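Local coordinates for protein 2-oxoglutarate dehydrogenase E3 component (PDB 2YQU) that probably oxidises protein-bound dihydrolipoamide to lipoamide with NAD(+), as the FAD-containing E3 component of the 2-oxoglutarate dehydrogenase complex, at residues 110-115 and 268-273; 133-138 and 295-300; 168-173 and 191-196. All blocks are in the same frame, centred on the assembly; numbering follows the deposited sequence.

Contact 1: 110-115 and 268-273. With FAD (flavin-adenine dinucleotide), chain D.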
loop_
_atom_site.group_PDB
_atom_site.type_symbol
_atom_site.label_atom_id
_atom_site.label_comp_id
_atom_site.label_asym_id
_atom_site.label_seq_id
_atom_site.Cartn_x
_atom_site.Cartn_y
_atom_site.Cartn_z
ATOM N N THR A 110 28.308 -19.910 20.020
ATOM C CA THR A 110 27.564 -21.003 19.419
ATOM C C THR A 110 26.976 -21.848 20.533
ATOM O O THR A 110 27.711 -22.448 21.317
ATOM C CB THR A 110 28.496 -21.859 18.534
ATOM O OG1 THR A 110 28.899 -21.108 17.380
ATOM C CG2 THR A 110 27.778 -23.074 17.970
ATOM N N ALA A 111 25.650 -21.874 20.616
ATOM C CA ALA A 111 24.939 -22.722 21.569
ATOM C C ALA A 111 24.961 -24.170 21.106
ATOM O O ALA A 111 24.687 -24.455 19.944
ATOM C CB ALA A 111 23.508 -22.256 21.731
ATOM N N ARG A 112 25.255 -25.071 22.041
ATOM C CA ARG A 112 25.283 -26.506 21.795
ATOM C C ARG A 112 24.626 -27.230 22.968
ATOM O O ARG A 112 25.004 -27.008 24.113
ATOM C CB ARG A 112 26.733 -26.970 21.646
ATOM C CG ARG A 112 26.907 -28.404 21.187
ATOM C CD ARG A 112 28.361 -28.853 21.187
ATOM N NE ARG A 112 28.737 -29.385 22.490
ATOM C CZ ARG A 112 29.932 -29.859 22.797
ATOM N NH1 ARG A 112 30.916 -29.876 21.898
ATOM N NH2 ARG A 112 30.145 -30.320 24.019
ATOM N N PHE A 113 23.655 -28.093 22.684
ATOM C CA PHE A 113 22.966 -28.851 23.730
ATOM C C PHE A 113 23.924 -29.792 24.477
ATOM O O PHE A 113 24.710 -30.507 23.866
ATOM C CB PHE A 113 21.817 -29.684 23.152
ATOM C CG PHE A 113 20.576 -28.888 22.831
ATOM C CD1 PHE A 113 20.266 -28.563 21.522
ATOM C CD2 PHE A 113 19.710 -28.485 23.844
ATOM C CE1 PHE A 113 19.122 -27.838 21.226
ATOM C CE2 PHE A 113 18.571 -27.761 23.555
ATOM C CZ PHE A 113 18.272 -27.446 22.247
ATOM N N LEU A 114 23.838 -29.759 25.802
ATOM C CA LEU A 114 24.527 -30.699 26.686
ATOM C C LEU A 114 23.532 -31.734 27.196
ATOM O O LEU A 114 23.873 -32.906 27.350
ATOM C CB LEU A 114 25.145 -29.944 27.865
ATOM C CG LEU A 114 26.586 -29.426 27.762
ATOM C CD1 LEU A 114 27.085 -29.210 26.341
ATOM C CD2 LEU A 114 26.733 -28.158 28.592
ATOM N N SER A 115 22.309 -31.280 27.469
ATOM C CA SER A 115 21.184 -32.142 27.819
ATOM C C SER A 115 19.897 -31.481 27.322
ATOM O O SER A 115 19.951 -30.471 26.609
ATOM C CB SER A 115 21.119 -32.336 29.333
ATOM O OG SER A 115 20.735 -31.137 29.977
ATOM N N GLY A 268 26.479 -27.745 14.664
ATOM C CA GLY A 268 27.088 -27.445 15.942
ATOM C C GLY A 268 26.137 -27.392 17.125
ATOM O O GLY A 268 26.554 -27.022 18.223
ATOM N N LEU A 269 24.878 -27.762 16.914
ATOM C CA LEU A 269 23.848 -27.664 17.946
ATOM C C LEU A 269 23.791 -28.912 18.833
ATOM O O LEU A 269 23.222 -28.880 19.922
ATOM C CB LEU A 269 22.483 -27.420 17.273
ATOM C CG LEU A 269 21.304 -26.910 18.090
ATOM C CD1 LEU A 269 21.640 -25.666 18.913
ATOM C CD2 LEU A 269 20.114 -26.635 17.144
ATOM N N SER A 270 24.379 -30.011 18.364
ATOM C CA SER A 270 24.312 -31.304 19.049
ATOM C C SER A 270 22.888 -31.616 19.519
ATOM O O SER A 270 22.652 -31.858 20.697
ATOM C CB SER A 270 25.287 -31.352 20.233
ATOM O OG SER A 270 26.619 -31.170 19.800
ATOM N N LEU A 271 21.940 -31.583 18.582
ATOM C CA LEU A 271 20.535 -31.879 18.866
ATOM C C LEU A 271 20.349 -33.209 19.583
ATOM O O LEU A 271 19.453 -33.350 20.415
ATOM C CB LEU A 271 19.724 -31.908 17.570
ATOM C CG LEU A 271 19.369 -30.561 16.949
ATOM C CD1 LEU A 271 18.777 -30.765 15.561
ATOM C CD2 LEU A 271 18.396 -29.791 17.838
ATOM N N GLU A 272 21.178 -34.186 19.226
ATOM C CA GLU A 272 21.153 -35.512 19.845
ATOM C C GLU A 272 21.242 -35.494 21.383
ATOM O O GLU A 272 20.644 -36.334 22.043
ATOM C CB GLU A 272 22.240 -36.422 19.230
ATOM C CG GLU A 272 23.686 -36.130 19.626
ATOM C CD GLU A 272 24.336 -34.976 18.868
ATOM O OE1 GLU A 272 25.448 -34.561 19.259
ATOM O OE2 GLU A 272 23.749 -34.472 17.896
ATOM N N ASN A 273 21.965 -34.532 21.944
ATOM C CA ASN A 273 22.073 -34.396 23.398
ATOM C C ASN A 273 20.765 -33.963 24.066
ATOM O O ASN A 273 20.586 -34.157 25.259
ATOM C CB ASN A 273 23.197 -33.426 23.770
ATOM C CG ASN A 273 24.578 -33.951 23.392
ATOM O OD1 ASN A 273 24.748 -35.135 23.091
ATOM N ND2 ASN A 273 25.569 -33.064 23.405
HETATM P PA FAD D . 17.583 -16.420 11.003
HETATM O O1A FAD D . 18.466 -17.066 10.002
HETATM O O2A FAD D . 17.120 -15.018 10.587
HETATM O O5B FAD D . 18.334 -16.394 12.416
HETATM C C5B FAD D . 19.026 -17.535 12.859
HETATM C C4B FAD D . 20.167 -17.053 13.730
HETATM O O4B FAD D . 20.617 -18.145 14.506
HETATM C C3B FAD D . 21.364 -16.560 12.923
HETATM O O3B FAD D . 21.666 -15.226 13.266
HETATM C C2B FAD D . 22.497 -17.490 13.311
HETATM O O2B FAD D . 23.722 -16.806 13.443
HETATM C C1B FAD D . 22.018 -18.060 14.637
HETATM N N9A FAD D . 22.481 -19.403 14.999
HETATM C C8A FAD D . 22.363 -20.568 14.285
HETATM N N7A FAD D . 22.866 -21.578 15.017
HETATM C C5A FAD D . 23.307 -21.074 16.193
HETATM C C6A FAD D . 23.910 -21.651 17.307
HETATM N N6A FAD D . 24.038 -22.968 17.449
HETATM N N1A FAD D . 24.229 -20.832 18.358
HETATM C C2A FAD D . 23.979 -19.482 18.351
HETATM N N3A FAD D . 23.373 -18.920 17.248
HETATM C C4A FAD D . 23.060 -19.710 16.195
HETATM N N1 FAD D . 12.177 -13.055 4.234
HETATM C C2 FAD D . 11.059 -12.251 4.174
HETATM O O2 FAD D . 10.047 -12.515 4.830
HETATM N N3 FAD D . 11.067 -11.138 3.372
HETATM C C4 FAD D . 12.176 -10.823 2.619
HETATM O O4 FAD D . 12.193 -9.725 2.088
HETATM C C4X FAD D . 13.318 -11.620 2.671
HETATM N N5 FAD D . 14.440 -11.309 1.918
HETATM C C5X FAD D . 15.563 -12.128 2.000
HETATM C C6 FAD D . 16.691 -11.812 1.238
HETATM C C7 FAD D . 17.831 -12.626 1.305
HETATM C C7M FAD D . 19.062 -12.196 0.551
HETATM C C8 FAD D . 17.841 -13.745 2.132
HETATM C C8M FAD D . 19.129 -14.449 2.472
HETATM C C9 FAD D . 16.711 -14.060 2.888
HETATM C C9A FAD D . 15.564 -13.260 2.820
HETATM N N10 FAD D . 14.424 -13.575 3.563
HETATM C C10 FAD D . 13.311 -12.750 3.486
HETATM C "C1'" FAD D . 14.309 -14.842 4.372
HETATM C "C2'" FAD D . 14.579 -14.497 5.839
HETATM O "O2'" FAD D . 15.873 -13.933 5.990
HETATM C "C3'" FAD D . 14.392 -15.698 6.760
HETATM O "O3'" FAD D . 13.130 -16.292 6.516
HETATM C "C4'" FAD D . 14.446 -15.278 8.225
HETATM O "O4'" FAD D . 15.678 -14.665 8.515
HETATM C "C5'" FAD D . 14.194 -16.481 9.142
HETATM O "O5'" FAD D . 14.325 -16.098 10.493
HETATM P P FAD D . 14.829 -17.153 11.595
HETATM O O1P FAD D . 14.765 -16.513 12.944
HETATM O O2P FAD D . 14.113 -18.484 11.456
HETATM O O3P FAD D . 16.376 -17.459 11.252
#
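Asn-273 ND2 donates to Phe-113 O at 2.7 Å. The N-H points almost straight at the oxygen, 166° at the hydrogen, and Phe-113 O lies close to the plane of the amide. Phe-113 N gives a second bond, to Leu-269 O at 2.9 Å. Phe-113 is thus gripped on both its backbone N and O. An alanine in place of Asn-273 would probably leave Phe-113 O without this donor and remove the side-chain link between residue 273 and strand 111-113. Strand 111-113 is an outer strand of the small antiparallel sheet of the FAD-binding region, and 268-273 is a loop lying against it. The Phe-113 ring runs side by side with Leu-269, with CE1 3.9 Å from Leu-269 CG. The same CE1 meets Leu-271 CD2 at 4.0 Å. Arg-112 CG is anti to its backbone N (chi1 -172°). This carries the chain over Ser-270, where CG, at 3.1 Å, and CD make van der Waals contact with OG. The guanidinium forms a salt bridge with Glu-122. Ala-111 N donates to FAD N1A at 2.9 Å. FAD N6A donates back to Ala-111 O at 3.0 Å. Leu-269 CD1 packs near that same N6A.

Contact 2: 133-138 and 295-300. With FAD (flavin-adenine dinucleotide), chain D.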
loop_
_atom_site.group_PDB
_atom_site.type_symbol
_atom_site.label_atom_id
_atom_site.label_comp_id
_atom_site.label_asym_id
_atom_site.label_seq_id
_atom_site.Cartn_x
_atom_site.Cartn_y
_atom_site.Cartn_z
ATOM N N ILE A 133 13.340 -24.136 26.149
ATOM C CA ILE A 133 14.356 -23.777 25.161
ATOM C C ILE A 133 13.672 -23.644 23.810
ATOM O O ILE A 133 12.842 -24.475 23.463
ATOM C CB ILE A 133 15.447 -24.839 25.101
ATOM C CG1 ILE A 133 16.092 -24.979 26.484
ATOM C CG2 ILE A 133 16.491 -24.486 24.036
ATOM C CD1 ILE A 133 17.104 -26.084 26.578
ATOM N N LEU A 134 14.031 -22.599 23.075
ATOM C CA LEU A 134 13.433 -22.289 21.789
ATOM C C LEU A 134 14.543 -22.264 20.761
ATOM O O LEU A 134 15.402 -21.390 20.810
ATOM C CB LEU A 134 12.750 -20.926 21.844
ATOM C CG LEU A 134 12.181 -20.387 20.533
ATOM C CD1 LEU A 134 11.129 -21.317 19.969
ATOM C CD2 LEU A 134 11.620 -18.995 20.757
ATOM N N ILE A 135 14.525 -23.240 19.864
ATOM C CA ILE A 135 15.495 -23.341 18.771
ATOM C C ILE A 135 15.010 -22.501 17.600
ATOM O O ILE A 135 13.964 -22.792 17.023
ATOM C CB ILE A 135 15.686 -24.803 18.325
ATOM C CG1 ILE A 135 16.140 -25.675 19.509
ATOM C CG2 ILE A 135 16.725 -24.882 17.207
ATOM C CD1 ILE A 135 15.976 -27.140 19.281
ATOM N N ALA A 136 15.797 -21.483 17.262
ATOM C CA ALA A 136 15.499 -20.544 16.191
ATOM C C ALA A 136 16.785 -20.257 15.409
ATOM O O ALA A 136 17.151 -19.107 15.186
ATOM C CB ALA A 136 14.895 -19.259 16.772
ATOM N N THR A 137 17.444 -21.339 14.995
ATOM C CA THR A 137 18.745 -21.289 14.321
ATOM C C THR A 137 18.709 -21.011 12.815
ATOM O O THR A 137 19.754 -20.903 12.170
ATOM C CB THR A 137 19.509 -22.617 14.573
ATOM O OG1 THR A 137 18.655 -23.747 14.353
ATOM C CG2 THR A 137 19.916 -22.727 16.015
ATOM N N GLY A 138 17.514 -20.908 12.246
ATOM C CA GLY A 138 17.359 -20.407 10.892
ATOM C C GLY A 138 17.823 -21.362 9.809
ATOM O O GLY A 138 17.698 -22.584 9.942
ATOM N N PRO A 295 8.876 -31.962 25.052
ATOM C CA PRO A 295 7.789 -30.972 25.158
ATOM C C PRO A 295 8.167 -29.539 25.576
ATOM O O PRO A 295 7.456 -28.621 25.195
ATOM C CB PRO A 295 6.850 -31.587 26.210
ATOM C CG PRO A 295 7.211 -33.009 26.293
ATOM C CD PRO A 295 8.659 -33.108 25.955
ATOM N N HIS A 296 9.231 -29.359 26.356
ATOM C CA HIS A 296 9.672 -28.023 26.772
ATOM C C HIS A 296 10.656 -27.373 25.790
ATOM O O HIS A 296 11.167 -26.284 26.054
ATOM C CB HIS A 296 10.304 -28.072 28.172
ATOM C CG HIS A 296 11.600 -28.818 28.225
ATOM N ND1 HIS A 296 11.664 -30.178 28.435
ATOM C CD2 HIS A 296 12.880 -28.400 28.073
ATOM C CE1 HIS A 296 12.929 -30.564 28.422
ATOM N NE2 HIS A 296 13.687 -29.505 28.200
ATOM N N ILE A 297 10.955 -28.060 24.692
ATOM C CA ILE A 297 11.814 -27.515 23.648
ATOM C C ILE A 297 10.956 -27.274 22.424
ATOM O O ILE A 297 10.315 -28.194 21.926
ATOM C CB ILE A 297 12.957 -28.460 23.298
ATOM C CG1 ILE A 297 13.753 -28.805 24.553
ATOM C CG2 ILE A 297 13.884 -27.796 22.287
ATOM C CD1 ILE A 297 14.901 -29.727 24.295
ATOM N N TYR A 298 10.947 -26.030 21.971
ATOM C CA TYR A 298 10.175 -25.606 20.820
ATOM C C TYR A 298 11.133 -25.268 19.682
ATOM O O TYR A 298 12.307 -25.011 19.910
ATOM C CB TYR A 298 9.366 -24.364 21.160
ATOM C CG TYR A 298 8.243 -24.552 22.168
ATOM C CD1 TYR A 298 8.511 -24.882 23.493
ATOM C CD2 TYR A 298 6.925 -24.339 21.804
ATOM C CE1 TYR A 298 7.481 -25.026 24.423
ATOM C CE2 TYR A 298 5.888 -24.478 22.723
ATOM C CZ TYR A 298 6.172 -24.824 24.025
ATOM O OH TYR A 298 5.135 -24.958 24.930
ATOM N N ALA A 299 10.623 -25.243 18.458
ATOM C CA ALA A 299 11.418 -24.816 17.302
ATOM C C ALA A 299 10.552 -24.032 16.332
ATOM O O ALA A 299 9.377 -24.344 16.163
ATOM C CB ALA A 299 12.031 -26.012 16.609
ATOM N N ILE A 300 11.151 -23.024 15.703
ATOM C CA ILE A 300 10.426 -22.054 14.872
ATOM C C ILE A 300 11.267 -21.554 13.702
ATOM O O ILE A 300 12.480 -21.698 13.682
ATOM C CB ILE A 300 10.015 -20.814 15.706
ATOM C CG1 ILE A 300 11.264 -20.101 16.261
ATOM C CG2 ILE A 300 9.031 -21.198 16.821
ATOM C CD1 ILE A 300 11.031 -18.699 16.826
HETATM P PA FAD D . 17.583 -16.420 11.003
HETATM O O1A FAD D . 18.466 -17.066 10.002
HETATM O O2A FAD D . 17.120 -15.018 10.587
HETATM O O5B FAD D . 18.334 -16.394 12.416
HETATM C C5B FAD D . 19.026 -17.535 12.859
HETATM C C4B FAD D . 20.167 -17.053 13.730
HETATM O O4B FAD D . 20.617 -18.145 14.506
HETATM C C3B FAD D . 21.364 -16.560 12.923
HETATM O O3B FAD D . 21.666 -15.226 13.266
HETATM C C2B FAD D . 22.497 -17.490 13.311
HETATM O O2B FAD D . 23.722 -16.806 13.443
HETATM C C1B FAD D . 22.018 -18.060 14.637
HETATM N N9A FAD D . 22.481 -19.403 14.999
HETATM C C8A FAD D . 22.363 -20.568 14.285
HETATM N N7A FAD D . 22.866 -21.578 15.017
HETATM C C5A FAD D . 23.307 -21.074 16.193
HETATM C C6A FAD D . 23.910 -21.651 17.307
HETATM N N6A FAD D . 24.038 -22.968 17.449
HETATM N N1A FAD D . 24.229 -20.832 18.358
HETATM C C2A FAD D . 23.979 -19.482 18.351
HETATM N N3A FAD D . 23.373 -18.920 17.248
HETATM C C4A FAD D . 23.060 -19.710 16.195
HETATM N N1 FAD D . 12.177 -13.055 4.234
HETATM C C2 FAD D . 11.059 -12.251 4.174
HETATM O O2 FAD D . 10.047 -12.515 4.830
HETATM N N3 FAD D . 11.067 -11.138 3.372
HETATM C C4 FAD D . 12.176 -10.823 2.619
HETATM O O4 FAD D . 12.193 -9.725 2.088
HETATM C C4X FAD D . 13.318 -11.620 2.671
HETATM N N5 FAD D . 14.440 -11.309 1.918
HETATM C C5X FAD D . 15.563 -12.128 2.000
HETATM C C6 FAD D . 16.691 -11.812 1.238
HETATM C C7 FAD D . 17.831 -12.626 1.305
HETATM C C7M FAD D . 19.062 -12.196 0.551
HETATM C C8 FAD D . 17.841 -13.745 2.132
HETATM C C8M FAD D . 19.129 -14.449 2.472
HETATM C C9 FAD D . 16.711 -14.060 2.888
HETATM C C9A FAD D . 15.564 -13.260 2.820
HETATM N N10 FAD D . 14.424 -13.575 3.563
HETATM C C10 FAD D . 13.311 -12.750 3.486
HETATM C "C1'" FAD D . 14.309 -14.842 4.372
HETATM C "C2'" FAD D . 14.579 -14.497 5.839
HETATM O "O2'" FAD D . 15.873 -13.933 5.990
HETATM C "C3'" FAD D . 14.392 -15.698 6.760
HETATM O "O3'" FAD D . 13.130 -16.292 6.516
HETATM C "C4'" FAD D . 14.446 -15.278 8.225
HETATM O "O4'" FAD D . 15.678 -14.665 8.515
HETATM C "C5'" FAD D . 14.194 -16.481 9.142
HETATM O "O5'" FAD D . 14.325 -16.098 10.493
HETATM P P FAD D . 14.829 -17.153 11.595
HETATM O O1P FAD D . 14.765 -16.513 12.944
HETATM O O2P FAD D . 14.113 -18.484 11.456
HETATM O O3P FAD D . 16.376 -17.459 11.252
HETATM O O HOH W 1 14.659 -20.668 12.752
#
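Leu-134 and Ile-300 meet on the side of the sheet that also carries Tyr-298. Ile-300 can be followed outward from CB. Its CG2 touches Leu-134 CD1 at 3.8 Å, and the two side chains cross at about a right angle. CG1 sits between the backbone N and the carbonyl carbon (chi1 61°), which turns this branch to Ala-136 CB, 3.8 Å away. At the tip, CD1 lies against the same Ala-136 CB and, at 4.0 Å, against Leu-134 CD2. Outside the pair, Ala-320 and Glu-316 of helix 310-326 touch Ile-300. Leu-134 CD1 also reaches Tyr-298 CB, while the Tyr-298 hydroxyl bonds His-323 ND1.

Strands 133-135 and 297-299 are parallel neighbours in the five-stranded Rossmann-type sheet that binds FAD, and 297-299 is its outermost strand within the chain. Four backbone bonds join the two segments. The shortest is Ile-135 N to Tyr-298 O at 2.8 Å. The last, Ile-300 N to Ile-135 O, lies just beyond the end of strand 297-299.

On the other face Ile-135 CD1 meets Ile-297 CG2 at 3.7 Å, and Ala-299 packs beside Ile-135.

Past the strand ends the segments turn to the cofactor. One water accepts from Gly-138 N and donates to Ile-300 O and to FAD O2P, the last two both at 2.6 Å, so it ties both segments to the pyrophosphate. A CB on Gly-138 would clash with FAD O1A. Thr-137 CG2 lies 3.3 Å from N7A of the adenine.

Contact 3: 168-173 and 191-196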
loop_
_atom_site.group_PDB
_atom_site.type_symbol
_atom_site.label_atom_id
_atom_site.label_comp_id
_atom_site.label_asym_id
_atom_site.label_seq_id
_atom_site.Cartn_x
_atom_site.Cartn_y
_atom_site.Cartn_z
ATOM N N LYS A 168 29.631 -7.133 -15.409
ATOM C CA LYS A 168 29.201 -7.002 -16.793
ATOM C C LYS A 168 28.215 -8.112 -17.143
ATOM O O LYS A 168 27.203 -7.863 -17.785
ATOM C CB LYS A 168 30.393 -7.003 -17.759
ATOM C CG LYS A 168 30.000 -6.692 -19.192
ATOM C CD LYS A 168 31.217 -6.537 -20.112
ATOM C CE LYS A 168 30.919 -7.046 -21.518
ATOM N NZ LYS A 168 31.003 -8.546 -21.586
ATOM N N ARG A 169 28.511 -9.331 -16.692
ATOM C CA ARG A 169 27.627 -10.477 -16.868
ATOM C C ARG A 169 27.430 -11.170 -15.514
ATOM O O ARG A 169 28.394 -11.483 -14.824
ATOM C CB ARG A 169 28.215 -11.458 -17.895
ATOM C CG ARG A 169 28.216 -10.932 -19.334
ATOM C CD ARG A 169 28.572 -11.973 -20.394
ATOM N NE ARG A 169 29.965 -12.416 -20.315
ATOM C CZ ARG A 169 30.489 -13.422 -21.027
ATOM N NH1 ARG A 169 29.748 -14.120 -21.883
ATOM N NH2 ARG A 169 31.768 -13.739 -20.873
ATOM N N LEU A 170 26.175 -11.369 -15.130
ATOM C CA LEU A 170 25.826 -12.093 -13.912
ATOM C C LEU A 170 24.925 -13.264 -14.289
ATOM O O LEU A 170 23.970 -13.089 -15.030
ATOM C CB LEU A 170 25.090 -11.162 -12.943
ATOM C CG LEU A 170 24.468 -11.816 -11.704
ATOM C CD1 LEU A 170 25.560 -12.409 -10.824
ATOM C CD2 LEU A 170 23.652 -10.801 -10.933
ATOM N N ILE A 171 25.245 -14.460 -13.800
ATOM C CA ILE A 171 24.344 -15.595 -13.923
ATOM C C ILE A 171 23.804 -15.892 -12.534
ATOM O O ILE A 171 24.565 -16.010 -11.587
ATOM C CB ILE A 171 25.058 -16.839 -14.500
ATOM C CG1 ILE A 171 25.511 -16.573 -15.941
ATOM C CG2 ILE A 171 24.139 -18.062 -14.455
ATOM C CD1 ILE A 171 26.497 -17.592 -16.467
ATOM N N VAL A 172 22.489 -15.976 -12.423
ATOM C CA VAL A 172 21.823 -16.424 -11.207
ATOM C C VAL A 172 21.364 -17.872 -11.413
ATOM O O VAL A 172 20.544 -18.162 -12.274
ATOM C CB VAL A 172 20.602 -15.538 -10.875
ATOM C CG1 VAL A 172 19.922 -16.008 -9.597
ATOM C CG2 VAL A 172 20.999 -14.056 -10.788
ATOM N N VAL A 173 21.915 -18.786 -10.621
ATOM C CA VAL A 173 21.497 -20.180 -10.637
ATOM C C VAL A 173 20.397 -20.346 -9.597
ATOM O O VAL A 173 20.657 -20.314 -8.394
ATOM C CB VAL A 173 22.670 -21.142 -10.312
ATOM C CG1 VAL A 173 22.222 -22.594 -10.388
ATOM C CG2 VAL A 173 23.820 -20.911 -11.275
ATOM N N ALA A 191 24.002 -4.657 -15.467
ATOM C CA ALA A 191 24.461 -6.030 -15.640
ATOM C C ALA A 191 23.575 -6.752 -16.647
ATOM O O ALA A 191 22.353 -6.565 -16.671
ATOM C CB ALA A 191 24.464 -6.775 -14.297
ATOM N N GLU A 192 24.198 -7.563 -17.494
ATOM C CA GLU A 192 23.477 -8.531 -18.308
ATOM C C GLU A 192 23.254 -9.733 -17.394
ATOM O O GLU A 192 24.213 -10.354 -16.930
ATOM C CB GLU A 192 24.287 -8.941 -19.542
ATOM C CG GLU A 192 24.591 -7.789 -20.485
ATOM C CD GLU A 192 25.318 -8.211 -21.753
ATOM O OE1 GLU A 192 25.710 -9.392 -21.870
ATOM O OE2 GLU A 192 25.501 -7.347 -22.635
ATOM N N VAL A 193 21.996 -10.022 -17.103
ATOM C CA VAL A 193 21.642 -11.022 -16.103
ATOM C C VAL A 193 20.922 -12.184 -16.771
ATOM O O VAL A 193 19.991 -11.979 -17.555
ATOM C CB VAL A 193 20.771 -10.405 -14.990
ATOM C CG1 VAL A 193 20.376 -11.463 -13.952
ATOM C CG2 VAL A 193 21.508 -9.246 -14.334
ATOM N N ILE A 194 21.387 -13.396 -16.470
ATOM C CA ILE A 194 20.771 -14.626 -16.933
ATOM C C ILE A 194 20.363 -15.439 -15.717
ATOM O O ILE A 194 21.174 -15.651 -14.825
ATOM C CB ILE A 194 21.766 -15.451 -17.785
ATOM C CG1 ILE A 194 22.207 -14.650 -19.014
ATOM C CG2 ILE A 194 21.138 -16.776 -18.189
ATOM C CD1 ILE A 194 23.378 -15.276 -19.771
ATOM N N VAL A 195 19.122 -15.909 -15.697
ATOM C CA VAL A 195 18.597 -16.696 -14.587
ATOM C C VAL A 195 18.339 -18.110 -15.105
ATOM O O VAL A 195 17.646 -18.283 -16.094
ATOM C CB VAL A 195 17.287 -16.084 -14.038
ATOM C CG1 VAL A 195 16.707 -16.940 -12.918
ATOM C CG2 VAL A 195 17.523 -14.653 -13.561
ATOM N N LEU A 196 18.922 -19.107 -14.442
ATOM C CA LEU A 196 18.767 -20.509 -14.825
ATOM C C LEU A 196 17.966 -21.234 -13.751
ATOM O O LEU A 196 18.313 -21.170 -12.578
ATOM C CB LEU A 196 20.138 -21.169 -14.960
ATOM C CG LEU A 196 21.128 -20.461 -15.883
ATOM C CD1 LEU A 196 22.510 -21.056 -15.736
ATOM C CD2 LEU A 196 20.650 -20.546 -17.318
#
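Ile-171 and Leu-196 make the closest apolar touch between strands 169-173 and 192-196, Ile-171 CG2 to Leu-196 CD1 at 3.6 Å. Ile-171 CG2 is anti to its own backbone N, and Leu-196 CG is anti to its carbonyl carbon (chi1 -53°). With chi2 of Leu-196 also extended, the two methyls come together on the face that also carries Ile-194. Leu-251 and Ala-253 of strand 250-253 touch Ile-171 from outside the pair, and Arg-226 touches Leu-196.

The opposite face carries Leu-170, Val-172, Val-193 and Val-195. Val-172 CG2 lies obliquely across Val-193 CG1 at 4.1 Å, and Val-172 CB faces Val-195 CG2 at 4.2 Å. Helix 177-188 covers part of this face, with Trp-186 on Leu-170 and His-187 on Val-193.

That helix joins the two strands in a beta-alpha-beta unit of the second Rossmann-type domain. The glycines of the turn after 169-173 are predicted to bind NAD(+). NAD(+) has been seen at Val-177, Ile-178 and Glu-181, and at Glu-197 just after strand 192-196. Val-172 lies near Gly-179, at the start of the helix and also predicted to bind NAD(+). Five backbone bonds hold the strands in parallel register. Among them, Val-172 N to Ile-194 O is 2.8 Å, and Leu-196 N to Val-172 O is 2.9 Å.

The side chains of Lys-168, Arg-169 and Glu-192 form the looser, solvent-facing part. Glu-192 N bonds Lys-168 O at 3.0 Å. Arg-169 and Glu-192 are neighbours without a salt bridge. The carboxylate meets the aliphatic part of the arginine, Glu-192 OE1 to Arg-169 CG at 3.9 Å, and the guanidinium and carboxylate planes stand 86° apart. Lys-168 NZ is 5.4 Å from Glu-192 OE1, and this charge would probably act on the carboxylate only at a distance.

How the contacts relate
Contacts 1 and 2 are neighbours, with centres 12 Å apart, and both touch FAD. Phe-113, Leu-269 and Leu-271 of contact 1 pack on Ile-133 and Ile-135 of contact 2. This lays the small antiparallel sheet and the 268-273 loop against one face of the FAD-binding parallel sheet. Their segments alternate along the chain. Along the chain contact 3 falls between the two segments of contact 1 and between those of contact 2. It lies in a different parallel sheet, about 40 Å from contact 1 and 38 Å from contact 2 between centres. The chain therefore builds part of the FAD domain, makes the NAD(+)-binding domain, then returns to complete the first with 268-273 and 295-300.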